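Local coordinates for epimerase domain-containing protein (Bacillus cereus HuA2-4, PDB 6ZLK) that interconverts UDP-glucuronic acid and UDP-galacturonic acid by inverting the sugar at C4, with NAD bound as the redox cofactor, at residues D200-I205 against S264-F269; I75-H80 against K120-S125; T212-Y217 against T280-S285. One frame throughout, in Å; residues are numbered along the deposited sequence.

Interaction 1 of 3, residues D200-I205 against S264-F269. With UGB ((2S,3R,4S,5R,6R)-6-[[[(2R,3S,4R,5R)-5-(2,4-dioxopyrimidin-1-yl)-3,4-dihydroxy-oxolan-2-yl]methoxy-hydroxy-phosphoryl]oxy-hydroxy-phosphoryl]oxy-3,4,5-trihydroxy-oxane-2-carboxylic acid), chain G.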
loop_
_atom_site.group_PDB
_atom_site.type_symbol
_atom_site.label_atom_id
_atom_site.label_comp_id
_atom_site.label_asym_id
_atom_site.label_seq_id
_atom_site.Cartn_x
_atom_site.Cartn_y
_atom_site.Cartn_z
ATOM N N ASP A 200 28.196 -28.822 6.949
ATOM C CA ASP A 200 28.009 -30.124 6.260
ATOM C C ASP A 200 26.547 -30.537 6.413
ATOM O O ASP A 200 26.296 -31.713 6.605
ATOM C CB ASP A 200 28.979 -31.159 6.854
ATOM C CG ASP A 200 30.389 -30.611 6.928
ATOM O OD1 ASP A 200 30.859 -30.095 5.873
ATOM O OD2 ASP A 200 31.016 -30.683 8.045
ATOM N N LYS A 201 25.618 -29.576 6.384
ATOM C CA LYS A 201 24.165 -29.831 6.416
ATOM C C LYS A 201 23.626 -29.671 5.003
ATOM O O LYS A 201 24.233 -29.004 4.178
ATOM C CB LYS A 201 23.457 -28.885 7.371
ATOM C CG LYS A 201 23.778 -29.133 8.840
ATOM C CD LYS A 201 23.110 -28.119 9.734
ATOM C CE LYS A 201 21.642 -27.941 9.410
ATOM N NZ LYS A 201 20.937 -27.198 10.477
ATOM N N PRO A 202 22.503 -30.343 4.667
ATOM C CA PRO A 202 21.898 -30.176 3.353
ATOM C C PRO A 202 21.595 -28.691 3.146
ATOM O O PRO A 202 21.143 -28.042 4.065
ATOM C CB PRO A 202 20.616 -31.012 3.449
ATOM C CG PRO A 202 21.016 -32.115 4.428
ATOM C CD PRO A 202 21.780 -31.343 5.480
ATOM N N LEU A 203 21.791 -28.250 1.907
ATOM C CA LEU A 203 21.460 -26.859 1.508
ATOM C C LEU A 203 19.953 -26.807 1.234
ATOM O O LEU A 203 19.454 -27.594 0.397
ATOM C CB LEU A 203 22.288 -26.450 0.311
ATOM C CG LEU A 203 23.600 -25.745 0.638
ATOM C CD1 LEU A 203 24.487 -26.578 1.517
ATOM C CD2 LEU A 203 24.339 -25.319 -0.633
ATOM N N THR A 204 19.254 -25.877 1.873
ATOM C CA THR A 204 17.796 -25.730 1.705
ATOM C C THR A 204 17.568 -24.893 0.459
ATOM O O THR A 204 17.833 -23.695 0.524
ATOM C CB THR A 204 17.122 -25.130 2.935
ATOM O OG1 THR A 204 17.707 -23.869 3.251
ATOM C CG2 THR A 204 17.164 -26.041 4.153
ATOM N N ILE A 205 16.996 -25.480 -0.591
ATOM C CA ILE A 205 16.741 -24.748 -1.844
ATOM C C ILE A 205 15.231 -24.674 -1.994
ATOM O O ILE A 205 14.613 -25.730 -2.007
ATOM C CB ILE A 205 17.403 -25.465 -3.018
ATOM C CG1 ILE A 205 18.916 -25.532 -2.808
ATOM C CG2 ILE A 205 17.018 -24.789 -4.342
ATOM C CD1 ILE A 205 19.658 -26.408 -3.822
ATOM N N SER A 264 31.555 -30.296 -1.187
ATOM C CA SER A 264 30.566 -30.879 -2.130
ATOM C C SER A 264 29.244 -30.892 -1.376
ATOM O O SER A 264 29.104 -31.744 -0.512
ATOM C CB SER A 264 30.991 -32.274 -2.585
ATOM N N ALA A 265 28.337 -29.953 -1.654
ATOM C CA ALA A 265 27.112 -29.735 -0.853
ATOM C C ALA A 265 26.017 -30.748 -1.225
ATOM O O ALA A 265 25.848 -31.053 -2.379
ATOM C CB ALA A 265 26.614 -28.327 -1.064
ATOM N N THR A 266 25.276 -31.212 -0.239
ATOM C CA THR A 266 24.025 -31.981 -0.429
ATOM C C THR A 266 22.901 -30.971 -0.612
ATOM O O THR A 266 22.839 -30.056 0.179
ATOM C CB THR A 266 23.750 -32.852 0.790
ATOM O OG1 THR A 266 24.881 -33.725 0.814
ATOM C CG2 THR A 266 22.486 -33.665 0.720
ATOM N N LYS A 267 22.024 -31.191 -1.583
ATOM C CA LYS A 267 20.883 -30.280 -1.823
ATOM C C LYS A 267 19.622 -30.868 -1.230
ATOM O O LYS A 267 19.304 -32.053 -1.453
ATOM C CB LYS A 267 20.729 -30.051 -3.314
ATOM C CG LYS A 267 21.904 -29.303 -3.932
ATOM C CD LYS A 267 21.770 -29.059 -5.392
ATOM C CE LYS A 267 22.978 -28.349 -5.949
ATOM N NZ LYS A 267 24.154 -29.264 -6.055
ATOM N N ASN A 268 18.885 -30.034 -0.521
ATOM C CA ASN A 268 17.533 -30.360 -0.042
ATOM C C ASN A 268 16.557 -29.451 -0.781
ATOM O O ASN A 268 16.457 -28.292 -0.400
ATOM C CB ASN A 268 17.458 -30.213 1.469
ATOM C CG ASN A 268 16.105 -30.553 2.046
ATOM O OD1 ASN A 268 15.262 -31.145 1.364
ATOM N ND2 ASN A 268 15.877 -30.141 3.289
ATOM N N PHE A 269 15.910 -29.952 -1.829
ATOM C CA PHE A 269 14.942 -29.161 -2.603
ATOM C C PHE A 269 13.595 -29.167 -1.896
ATOM O O PHE A 269 12.958 -30.239 -1.748
ATOM C CB PHE A 269 14.851 -29.725 -3.999
ATOM C CG PHE A 269 16.096 -29.554 -4.823
ATOM C CD1 PHE A 269 16.380 -28.354 -5.426
ATOM C CD2 PHE A 269 16.954 -30.613 -5.041
ATOM C CE1 PHE A 269 17.472 -28.195 -6.247
ATOM C CE2 PHE A 269 18.076 -30.446 -5.834
ATOM C CZ PHE A 269 18.326 -29.252 -6.448
HETATM N N1 UGB G . 16.228 -19.203 -0.988
HETATM C C2 UGB G . 16.596 -20.535 -1.048
HETATM O O2 UGB G . 16.605 -21.186 -2.087
HETATM N N3 UGB G . 16.971 -21.068 0.153
HETATM C C4 UGB G . 16.999 -20.432 1.377
HETATM O O4 UGB G . 17.349 -21.065 2.372
HETATM C C5 UGB G . 16.582 -19.058 1.355
HETATM C C6 UGB G . 16.216 -18.509 0.194
HETATM P PA UGB G . 17.014 -14.008 -0.396
HETATM P PB UGB G . 15.032 -12.306 -1.699
HETATM O "O'P" UGB G . 14.031 -9.474 2.574
HETATM O "O'Q" UGB G . 14.846 -7.566 2.272
HETATM C "C1'" UGB G . 13.673 -10.089 -1.540
HETATM O O1A UGB G . 18.482 -13.989 -0.633
HETATM O O1B UGB G . 13.982 -12.798 -0.757
HETATM C C1D UGB G . 15.862 -18.547 -2.246
HETATM C "C2'" UGB G . 13.777 -8.923 -2.502
HETATM O "O2'" UGB G . 14.133 -9.415 -3.795
HETATM O O2A UGB G . 16.473 -14.184 0.974
HETATM O O2B UGB G . 15.042 -12.751 -3.113
HETATM C C2D UGB G . 14.632 -17.663 -2.081
HETATM O O2D UGB G . 13.490 -18.492 -2.174
HETATM C "C3'" UGB G . 14.816 -7.957 -1.975
HETATM O "O3'" UGB G . 14.904 -6.828 -2.854
HETATM O O3A UGB G . 16.430 -12.648 -1.002
HETATM O O3B UGB G . 14.952 -10.712 -1.645
HETATM C C3D UGB G . 14.836 -16.671 -3.231
HETATM O O3D UGB G . 14.332 -17.205 -4.446
HETATM C "C4'" UGB G . 14.480 -7.590 -0.527
HETATM O "O4'" UGB G . 13.165 -7.031 -0.426
HETATM C C4D UGB G . 16.363 -16.520 -3.305
HETATM O O4D UGB G . 16.906 -17.678 -2.624
HETATM C "C5'" UGB G . 14.512 -8.872 0.309
HETATM O "O5'" UGB G . 13.441 -9.674 -0.193
HETATM C C5D UGB G . 16.923 -15.265 -2.689
HETATM O O5D UGB G . 16.363 -15.107 -1.369
HETATM C "C6'" UGB G . 14.441 -8.618 1.825
HETATM O O HOH W 1 25.987 -29.787 2.357
#

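Interaction 2 of 3, residues I75-H80 against K120-S125. With NAD (nicotinamide-adenine-dinucleotide), chain E.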
loop_
_atom_site.group_PDB
_atom_site.type_symbol
_atom_site.label_atom_id
_atom_site.label_comp_id
_atom_site.label_asym_id
_atom_site.label_seq_id
_atom_site.Cartn_x
_atom_site.Cartn_y
_atom_site.Cartn_z
ATOM N N ILE A 75 18.230 17.779 11.904
ATOM C CA ILE A 75 18.566 16.794 10.844
ATOM C C ILE A 75 18.500 17.445 9.465
ATOM O O ILE A 75 17.494 18.156 9.186
ATOM C CB ILE A 75 17.623 15.594 10.922
ATOM C CG1 ILE A 75 17.760 14.916 12.278
ATOM C CG2 ILE A 75 17.847 14.680 9.740
ATOM C CD1 ILE A 75 19.129 14.356 12.530
ATOM N N ASP A 76 19.523 17.250 8.662
ATOM C CA ASP A 76 19.577 17.702 7.244
ATOM C C ASP A 76 19.036 16.640 6.288
ATOM O O ASP A 76 18.533 16.961 5.244
ATOM C CB ASP A 76 21.015 18.061 6.870
ATOM C CG ASP A 76 21.514 19.204 7.731
ATOM O OD1 ASP A 76 20.867 20.246 7.715
ATOM O OD2 ASP A 76 22.467 19.015 8.480
ATOM N N VAL A 77 19.324 15.373 6.531
ATOM C CA VAL A 77 19.079 14.253 5.609
ATOM C C VAL A 77 18.547 13.099 6.447
ATOM O O VAL A 77 19.116 12.791 7.527
ATOM C CB VAL A 77 20.347 13.826 4.851
ATOM C CG1 VAL A 77 20.114 12.586 4.029
ATOM C CG2 VAL A 77 20.840 14.982 3.987
ATOM N N VAL A 78 17.507 12.475 5.966
ATOM C CA VAL A 78 17.000 11.198 6.533
ATOM C C VAL A 78 17.248 10.077 5.562
ATOM O O VAL A 78 16.967 10.226 4.386
ATOM C CB VAL A 78 15.505 11.242 6.870
ATOM C CG1 VAL A 78 15.053 9.862 7.376
ATOM C CG2 VAL A 78 15.209 12.363 7.854
ATOM N N TYR A 79 17.940 9.042 6.016
ATOM C CA TYR A 79 17.976 7.734 5.352
ATOM C C TYR A 79 17.014 6.820 6.082
ATOM O O TYR A 79 17.254 6.454 7.248
ATOM C CB TYR A 79 19.360 7.127 5.367
ATOM C CG TYR A 79 20.296 7.640 4.324
ATOM C CD1 TYR A 79 20.208 7.226 2.998
ATOM C CD2 TYR A 79 21.368 8.437 4.669
ATOM C CE1 TYR A 79 21.138 7.661 2.073
ATOM C CE2 TYR A 79 22.308 8.863 3.767
ATOM C CZ TYR A 79 22.204 8.462 2.444
ATOM O OH TYR A 79 23.178 8.849 1.567
ATOM N N HIS A 80 15.922 6.471 5.424
ATOM C CA HIS A 80 14.860 5.692 6.081
ATOM C C HIS A 80 14.978 4.226 5.668
ATOM O O HIS A 80 14.483 3.799 4.616
ATOM C CB HIS A 80 13.498 6.330 5.825
ATOM C CG HIS A 80 12.441 5.482 6.382
ATOM N ND1 HIS A 80 12.573 4.856 7.613
ATOM C CD2 HIS A 80 11.184 5.239 5.936
ATOM C CE1 HIS A 80 11.452 4.185 7.847
ATOM N NE2 HIS A 80 10.546 4.434 6.831
ATOM N N LYS A 120 17.053 16.197 2.002
ATOM C CA LYS A 120 16.629 14.973 1.297
ATOM C C LYS A 120 16.056 14.026 2.322
ATOM O O LYS A 120 16.582 13.963 3.465
ATOM C CB LYS A 120 17.754 14.211 0.578
ATOM C CG LYS A 120 18.267 14.894 -0.662
ATOM C CD LYS A 120 19.401 14.197 -1.329
ATOM C CE LYS A 120 19.643 14.780 -2.698
ATOM N NZ LYS A 120 21.049 14.590 -3.101
ATOM N N PHE A 121 14.999 13.356 1.904
ATOM C CA PHE A 121 14.395 12.227 2.627
ATOM C C PHE A 121 14.571 11.024 1.749
ATOM O O PHE A 121 13.870 10.893 0.730
ATOM C CB PHE A 121 12.930 12.483 2.953
ATOM C CG PHE A 121 12.300 11.394 3.769
ATOM C CD1 PHE A 121 11.863 10.209 3.220
ATOM C CD2 PHE A 121 12.061 11.607 5.109
ATOM C CE1 PHE A 121 11.272 9.223 4.007
ATOM C CE2 PHE A 121 11.417 10.666 5.884
ATOM C CZ PHE A 121 11.069 9.446 5.349
ATOM N N ILE A 122 15.595 10.214 2.042
ATOM C CA ILE A 122 16.032 9.109 1.181
ATOM C C ILE A 122 15.396 7.834 1.710
ATOM O O ILE A 122 15.834 7.330 2.738
ATOM C CB ILE A 122 17.543 9.030 1.044
ATOM C CG1 ILE A 122 18.140 10.360 0.589
ATOM C CG2 ILE A 122 17.932 7.920 0.094
ATOM C CD1 ILE A 122 19.642 10.436 0.619
ATOM N N HIS A 123 14.371 7.390 1.026
ATOM C CA HIS A 123 13.512 6.251 1.420
ATOM C C HIS A 123 13.997 4.995 0.751
ATOM O O HIS A 123 14.037 4.937 -0.491
ATOM C CB HIS A 123 12.054 6.578 1.093
ATOM C CG HIS A 123 11.145 5.461 1.422
ATOM N ND1 HIS A 123 10.558 5.371 2.658
ATOM C CD2 HIS A 123 10.713 4.404 0.699
ATOM C CE1 HIS A 123 9.824 4.264 2.687
ATOM N NE2 HIS A 123 9.892 3.646 1.493
ATOM N N ILE A 124 14.330 3.969 1.505
ATOM C CA ILE A 124 14.830 2.718 0.942
ATOM C C ILE A 124 13.673 1.744 0.735
ATOM O O ILE A 124 12.914 1.477 1.673
ATOM C CB ILE A 124 15.944 2.138 1.814
ATOM C CG1 ILE A 124 17.295 2.782 1.450
ATOM C CG2 ILE A 124 15.986 0.649 1.612
ATOM C CD1 ILE A 124 17.316 4.233 1.394
ATOM N N SER A 125 13.475 1.366 -0.508
ATOM C CA SER A 125 12.456 0.383 -0.907
ATOM C C SER A 125 13.127 -0.853 -1.511
ATOM O O SER A 125 14.363 -1.071 -1.363
ATOM C CB SER A 125 11.459 1.062 -1.812
ATOM O OG SER A 125 10.384 0.184 -2.080
HETATM P PA NAD E . 17.340 -5.348 8.886
HETATM O O1A NAD E . 16.186 -6.083 9.450
HETATM O O2A NAD E . 18.728 -5.888 9.066
HETATM O O5B NAD E . 17.354 -3.823 9.270
HETATM C C5B NAD E . 16.168 -3.038 9.510
HETATM C C4B NAD E . 16.222 -2.467 10.907
HETATM O O4B NAD E . 15.024 -1.686 11.116
HETATM C C3B NAD E . 16.277 -3.500 12.019
HETATM O O3B NAD E . 17.529 -3.538 12.694
HETATM C C2B NAD E . 15.057 -3.161 12.882
HETATM O O2B NAD E . 15.243 -3.295 14.280
HETATM C C1B NAD E . 14.792 -1.698 12.511
HETATM N N9A NAD E . 13.416 -1.272 12.696
HETATM C C8A NAD E . 12.283 -1.845 12.181
HETATM N N7A NAD E . 11.183 -1.232 12.530
HETATM C C5A NAD E . 11.627 -0.237 13.398
HETATM C C6A NAD E . 10.963 0.740 14.155
HETATM N N6A NAD E . 9.619 0.853 14.239
HETATM N N1A NAD E . 11.717 1.610 14.868
HETATM C C2A NAD E . 13.063 1.489 14.827
HETATM N N3A NAD E . 13.804 0.568 14.194
HETATM C C4A NAD E . 13.026 -0.244 13.483
HETATM O O3 NAD E . 17.018 -5.300 7.315
HETATM P PN NAD E . 17.996 -4.882 6.071
HETATM O O1N NAD E . 18.246 -6.099 5.310
HETATM O O2N NAD E . 19.067 -4.060 6.596
HETATM O O5D NAD E . 17.015 -3.952 5.257
HETATM C C5D NAD E . 17.132 -2.585 5.405
HETATM C C4D NAD E . 16.162 -1.944 4.454
HETATM O O4D NAD E . 16.495 -2.294 3.099
HETATM C C3D NAD E . 14.692 -2.338 4.663
HETATM O O3D NAD E . 13.853 -1.188 4.462
HETATM C C2D NAD E . 14.414 -3.328 3.533
HETATM O O2D NAD E . 13.017 -3.413 3.234
HETATM C C1D NAD E . 15.342 -2.750 2.470
HETATM N N1N NAD E . 15.826 -3.731 1.513
HETATM C C2N NAD E . 16.709 -4.700 1.887
HETATM C C3N NAD E . 17.138 -5.599 0.975
HETATM C C7N NAD E . 18.042 -6.720 1.356
HETATM O O7N NAD E . 18.381 -7.461 0.450
HETATM N N7N NAD E . 18.479 -6.813 2.620
HETATM C C4N NAD E . 16.760 -5.460 -0.372
HETATM C C5N NAD E . 15.748 -4.564 -0.704
HETATM C C6N NAD E . 15.336 -3.675 0.241
HETATM O O HOH W 2 12.577 1.825 4.772
#

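Interaction 3 of 3, residues T212-Y217 against T280-S285. With UGB ((2S,3R,4S,5R,6R)-6-[[[(2R,3S,4R,5R)-5-(2,4-dioxopyrimidin-1-yl)-3,4-dihydroxy-oxolan-2-yl]methoxy-hydroxy-phosphoryl]oxy-hydroxy-phosphoryl]oxy-3,4,5-trihydroxy-oxane-2-carboxylic acid), chain G.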
loop_
_atom_site.group_PDB
_atom_site.type_symbol
_atom_site.label_atom_id
_atom_site.label_comp_id
_atom_site.label_asym_id
_atom_site.label_seq_id
_atom_site.Cartn_x
_atom_site.Cartn_y
_atom_site.Cartn_z
ATOM N N THR A 212 16.451 -16.610 -10.292
ATOM C CA THR A 212 17.623 -15.707 -10.421
ATOM C C THR A 212 17.298 -14.427 -9.679
ATOM O O THR A 212 16.126 -14.027 -9.526
ATOM C CB THR A 212 18.014 -15.420 -11.874
ATOM O OG1 THR A 212 16.945 -14.744 -12.540
ATOM C CG2 THR A 212 18.334 -16.684 -12.622
ATOM N N ARG A 213 18.354 -13.797 -9.243
ATOM C CA ARG A 213 18.255 -12.479 -8.630
ATOM C C ARG A 213 19.396 -11.601 -9.139
ATOM O O ARG A 213 20.491 -12.093 -9.491
ATOM C CB ARG A 213 18.410 -12.522 -7.100
ATOM C CG ARG A 213 17.332 -13.288 -6.356
ATOM C CD ARG A 213 16.005 -12.560 -6.451
ATOM N NE ARG A 213 14.910 -13.226 -5.712
ATOM C CZ ARG A 213 13.984 -14.027 -6.251
ATOM N NH1 ARG A 213 14.034 -14.368 -7.529
ATOM N NH2 ARG A 213 12.958 -14.452 -5.508
ATOM N N ASP A 214 19.109 -10.328 -9.113
ATOM C CA ASP A 214 20.113 -9.266 -9.347
ATOM C C ASP A 214 20.789 -8.962 -8.017
ATOM O O ASP A 214 20.551 -7.918 -7.417
ATOM C CB ASP A 214 19.396 -8.025 -9.850
ATOM C CG ASP A 214 20.386 -7.072 -10.459
ATOM O OD1 ASP A 214 21.608 -7.233 -10.175
ATOM O OD2 ASP A 214 19.925 -6.255 -11.298
ATOM N N PHE A 215 21.651 -9.846 -7.608
ATOM C CA PHE A 215 22.285 -9.747 -6.291
ATOM C C PHE A 215 23.200 -8.533 -6.265
ATOM O O PHE A 215 24.009 -8.320 -7.179
ATOM C CB PHE A 215 23.123 -10.983 -6.087
ATOM C CG PHE A 215 22.315 -12.242 -5.923
ATOM C CD1 PHE A 215 21.491 -12.426 -4.823
ATOM C CD2 PHE A 215 22.365 -13.226 -6.899
ATOM C CE1 PHE A 215 20.758 -13.595 -4.660
ATOM C CE2 PHE A 215 21.632 -14.402 -6.742
ATOM C CZ PHE A 215 20.839 -14.582 -5.621
ATOM N N THR A 216 23.049 -7.734 -5.233
ATOM C CA THR A 216 23.770 -6.459 -5.071
ATOM C C THR A 216 24.739 -6.616 -3.899
ATOM O O THR A 216 24.322 -6.706 -2.766
ATOM C CB THR A 216 22.860 -5.248 -4.903
ATOM O OG1 THR A 216 21.856 -5.266 -5.936
ATOM C CG2 THR A 216 23.674 -3.971 -4.909
ATOM N N TYR A 217 26.030 -6.536 -4.172
ATOM C CA TYR A 217 27.018 -6.618 -3.084
ATOM C C TYR A 217 26.863 -5.375 -2.214
ATOM O O TYR A 217 26.631 -4.239 -2.676
ATOM C CB TYR A 217 28.460 -6.697 -3.603
ATOM C CG TYR A 217 29.412 -6.907 -2.462
ATOM C CD1 TYR A 217 29.389 -8.125 -1.783
ATOM C CD2 TYR A 217 30.381 -5.979 -2.130
ATOM C CE1 TYR A 217 30.216 -8.349 -0.692
ATOM C CE2 TYR A 217 31.228 -6.197 -1.058
ATOM C CZ TYR A 217 31.188 -7.408 -0.397
ATOM O OH TYR A 217 31.987 -7.610 0.697
ATOM N N THR A 280 14.517 -11.588 -10.649
ATOM C CA THR A 280 14.658 -10.125 -10.509
ATOM C C THR A 280 15.853 -9.735 -11.378
ATOM O O THR A 280 16.857 -10.440 -11.435
ATOM C CB THR A 280 14.758 -9.644 -9.064
ATOM O OG1 THR A 280 16.042 -9.947 -8.519
ATOM C CG2 THR A 280 13.659 -10.157 -8.171
ATOM N N TRP A 281 15.723 -8.596 -12.027
ATOM C CA TRP A 281 16.749 -8.070 -12.942
ATOM C C TRP A 281 16.523 -6.564 -13.041
ATOM O O TRP A 281 15.446 -6.215 -13.493
ATOM C CB TRP A 281 16.632 -8.803 -14.275
ATOM C CG TRP A 281 17.675 -8.433 -15.284
ATOM C CD1 TRP A 281 18.772 -7.644 -15.124
ATOM C CD2 TRP A 281 17.652 -8.820 -16.667
ATOM N NE1 TRP A 281 19.440 -7.514 -16.320
ATOM C CE2 TRP A 281 18.772 -8.227 -17.277
ATOM C CE3 TRP A 281 16.781 -9.603 -17.433
ATOM C CZ2 TRP A 281 19.052 -8.419 -18.635
ATOM C CZ3 TRP A 281 17.049 -9.778 -18.774
ATOM C CH2 TRP A 281 18.163 -9.174 -19.362
ATOM N N ALA A 282 17.393 -5.757 -12.451
ATOM C CA ALA A 282 17.230 -4.291 -12.459
ATOM C C ALA A 282 17.766 -3.722 -13.772
ATOM O O ALA A 282 18.857 -4.072 -14.206
ATOM C CB ALA A 282 17.947 -3.667 -11.302
ATOM N N ASP A 283 17.048 -2.752 -14.325
ATOM C CA ASP A 283 17.654 -1.760 -15.222
ATOM C C ASP A 283 18.211 -0.677 -14.285
ATOM O O ASP A 283 17.400 0.028 -13.594
ATOM C CB ASP A 283 16.578 -1.167 -16.127
ATOM C CG ASP A 283 17.114 -0.208 -17.164
ATOM O OD1 ASP A 283 18.221 0.314 -16.972
ATOM O OD2 ASP A 283 16.394 -0.009 -18.186
ATOM N N ILE A 284 19.524 -0.562 -14.228
ATOM C CA ILE A 284 20.189 0.428 -13.352
ATOM C C ILE A 284 20.666 1.615 -14.197
ATOM O O ILE A 284 21.510 2.341 -13.738
ATOM C CB ILE A 284 21.311 -0.247 -12.550
ATOM C CG1 ILE A 284 22.322 -0.970 -13.449
ATOM C CG2 ILE A 284 20.706 -1.174 -11.505
ATOM C CD1 ILE A 284 23.570 -1.456 -12.727
ATOM N N SER A 285 20.158 1.793 -15.425
ATOM C CA SER A 285 20.511 2.975 -16.255
ATOM C C SER A 285 20.215 4.320 -15.595
ATOM O O SER A 285 21.055 5.237 -15.692
ATOM C CB SER A 285 19.770 2.859 -17.590
ATOM O OG SER A 285 19.985 1.572 -18.118
HETATM N N1 UGB G . 16.228 -19.203 -0.988
HETATM C C2 UGB G . 16.596 -20.535 -1.048
HETATM O O2 UGB G . 16.605 -21.186 -2.087
HETATM N N3 UGB G . 16.971 -21.068 0.153
HETATM C C4 UGB G . 16.999 -20.432 1.377
HETATM O O4 UGB G . 17.349 -21.065 2.372
HETATM C C5 UGB G . 16.582 -19.058 1.355
HETATM C C6 UGB G . 16.216 -18.509 0.194
HETATM P PA UGB G . 17.014 -14.008 -0.396
HETATM P PB UGB G . 15.032 -12.306 -1.699
HETATM O "O'P" UGB G . 14.031 -9.474 2.574
HETATM O "O'Q" UGB G . 14.846 -7.566 2.272
HETATM C "C1'" UGB G . 13.673 -10.089 -1.540
HETATM O O1A UGB G . 18.482 -13.989 -0.633
HETATM O O1B UGB G . 13.982 -12.798 -0.757
HETATM C C1D UGB G . 15.862 -18.547 -2.246
HETATM C "C2'" UGB G . 13.777 -8.923 -2.502
HETATM O "O2'" UGB G . 14.133 -9.415 -3.795
HETATM O O2A UGB G . 16.473 -14.184 0.974
HETATM O O2B UGB G . 15.042 -12.751 -3.113
HETATM C C2D UGB G . 14.632 -17.663 -2.081
HETATM O O2D UGB G . 13.490 -18.492 -2.174
HETATM C "C3'" UGB G . 14.816 -7.957 -1.975
HETATM O "O3'" UGB G . 14.904 -6.828 -2.854
HETATM O O3A UGB G . 16.430 -12.648 -1.002
HETATM O O3B UGB G . 14.952 -10.712 -1.645
HETATM C C3D UGB G . 14.836 -16.671 -3.231
HETATM O O3D UGB G . 14.332 -17.205 -4.446
HETATM C "C4'" UGB G . 14.480 -7.590 -0.527
HETATM O "O4'" UGB G . 13.165 -7.031 -0.426
HETATM C C4D UGB G . 16.363 -16.520 -3.305
HETATM O O4D UGB G . 16.906 -17.678 -2.624
HETATM C "C5'" UGB G . 14.512 -8.872 0.309
HETATM O "O5'" UGB G . 13.441 -9.674 -0.193
HETATM C C5D UGB G . 16.923 -15.265 -2.689
HETATM O O5D UGB G . 16.363 -15.107 -1.369
HETATM C "C6'" UGB G . 14.441 -8.618 1.825
#

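Interaction 1 of 3, residues D200-I205 against S264-F269
Lys201 and Thr266 meet through a single water, which donates to Lys201 O and accepts from Thr266 N at 3.0 Å, bridging the backbones where the two segments begin to converge. At Pro202 the chains come into direct touch: its CA leans on Thr266 O in a CA-H...O contact, and CB of the ring rests against Asn268 CB at 3.8 Å. Leu203 then joins by both backbone groups. Its N donates to Thr266 O over 2.7 Å, almost straight (174°) and in the carbonyl plane, while its O accepts from Asn268 N; both leucine methyls, CD1 and CD2, touch Ala265 CB, each at 3.8 Å. This register, Leu203 beside Lys267, Thr204 beside Asn268 and Ile205 beside Phe269, defines a parallel pair, the small two-stranded sheet of strands 203-206 and 267-270, whose short axes lie 28° apart. Helices 189-198 and 250-261 pack on the side bearing Leu203 and Ile205. Thr204 points to the other side. Its OG1 lies 3.0 Å from uracil O4 of the bound UGB and also bonds with Arg192, and its carbonyl O comes within 2.8 Å of uracil N3, placing this strand at the base end of the UDP-sugar pocket. Ile205 N donates back to Asn268 O, with an N-H...O angle of 173° and the donor tilted from the carbonyl plane. With CG1 anti to the carbonyl carbon, the isoleucine brings CD1 against both Lys267 CG and Phe269 CE1, 3.7 Å from each; CG2 also touches CD1 and CE1 of that ring.

Interaction 2 of 3, residues I75-H80 against K120-S125
His80 O is gripped by Ile124 N at 3.1 Å and by a water that lies 2.7 Å away and also reaches Ile124 O and, more distantly, the NAD ribose hydroxyl O3D. The strands belong to a Rossmann-type beta-alpha-beta unit: 77-80 and 120-126 run parallel, 7° apart over these segments, and helix 96-113 makes the crossover. Three more backbone bonds hold the register, from Val78 N to Lys120 O, Ile122 N to Val78 O (2.7 Å) and His80 N to Ile122 O. On one face, Ile122 CD1 lies obliquely to the Tyr79 ring, 3.5 Å from CE1, while Tyr79 OH bonds to Thr225 O of helix 218-230. On the other, Phe121 CD2 lies against Val78 CB at 3.9 Å. His80 ND1 is hydrogen-bonded to Thr6 OG1 and NE2 to Thr106 OG1. A chi1 of 175° turns the His80 ring away from its own N, beside that of His123; they meet rim to rim, planes at 57°, with His80 CD2 3.3 Å from His123 ND1.

Interaction 3 of 3, residues T212-Y217 against T280-S285
The Arg213 guanidinium is sandwiched between the ligand's ribose hydroxyl and Thr280: UGB O3D sits 3.2 Å above one face, offset toward the rim, and Thr280 CG2 lies over the opposite face. At its edge, in plane, Arg213 NE donates to UGB O2B over 2.6 Å at 170°. Arg213 NH1, also using an in-plane direction, donates to Thr212 O and has Pro277 O as a further partner, so the group's rotation is fixed from several sides. Thr212 O in turn accepts from Thr280 N, the two donors arriving from opposite faces of its carbonyl plane. Thr280 OG1, set between its backbone N and carbonyl carbon (chi1 74°), receives the N-H of Asp214 at 3.1 Å and lies 3.3 Å from Arg213 CD. Asp214 OD2 accepts from Ala282 N over 2.8 Å through its anti lone pair, while OD1 takes Gly244 N. Asp214 is the centre of an inverse gamma turn, and the carboxylate thus ties that turn to the loop leading to helix 285-291. The whole forms a side of the UDP-sugar pocket at the diphosphate, where Arg213, backed by Thr280, meets the beta phosphate in this member of the NAD-dependent epimerase/dehydratase family.

Along the chain, interaction 2 comes first: 75-80 pairs with 120-125, closing a 39-residue loop within the central sheet before either other contact opens. Interaction 1 then starts at 200-205 and interaction 3 at 212-217, and their partners follow in the same order, 264-269 before 280-285, so the two cross without nesting. Interaction 3, its centre about 22 Å from that of interaction 2, joins strand 212-217 of the same sheet to the loop before helix 285-291. Interaction 1 joins strands 203-206 and 267-270 in a separate two-stranded sheet, opposite interaction 2 across the chain's centre. UGB spans interactions 1 and 3, meeting the former with its uracil and the latter with its diphosphate, whereas interaction 2 borders NAD.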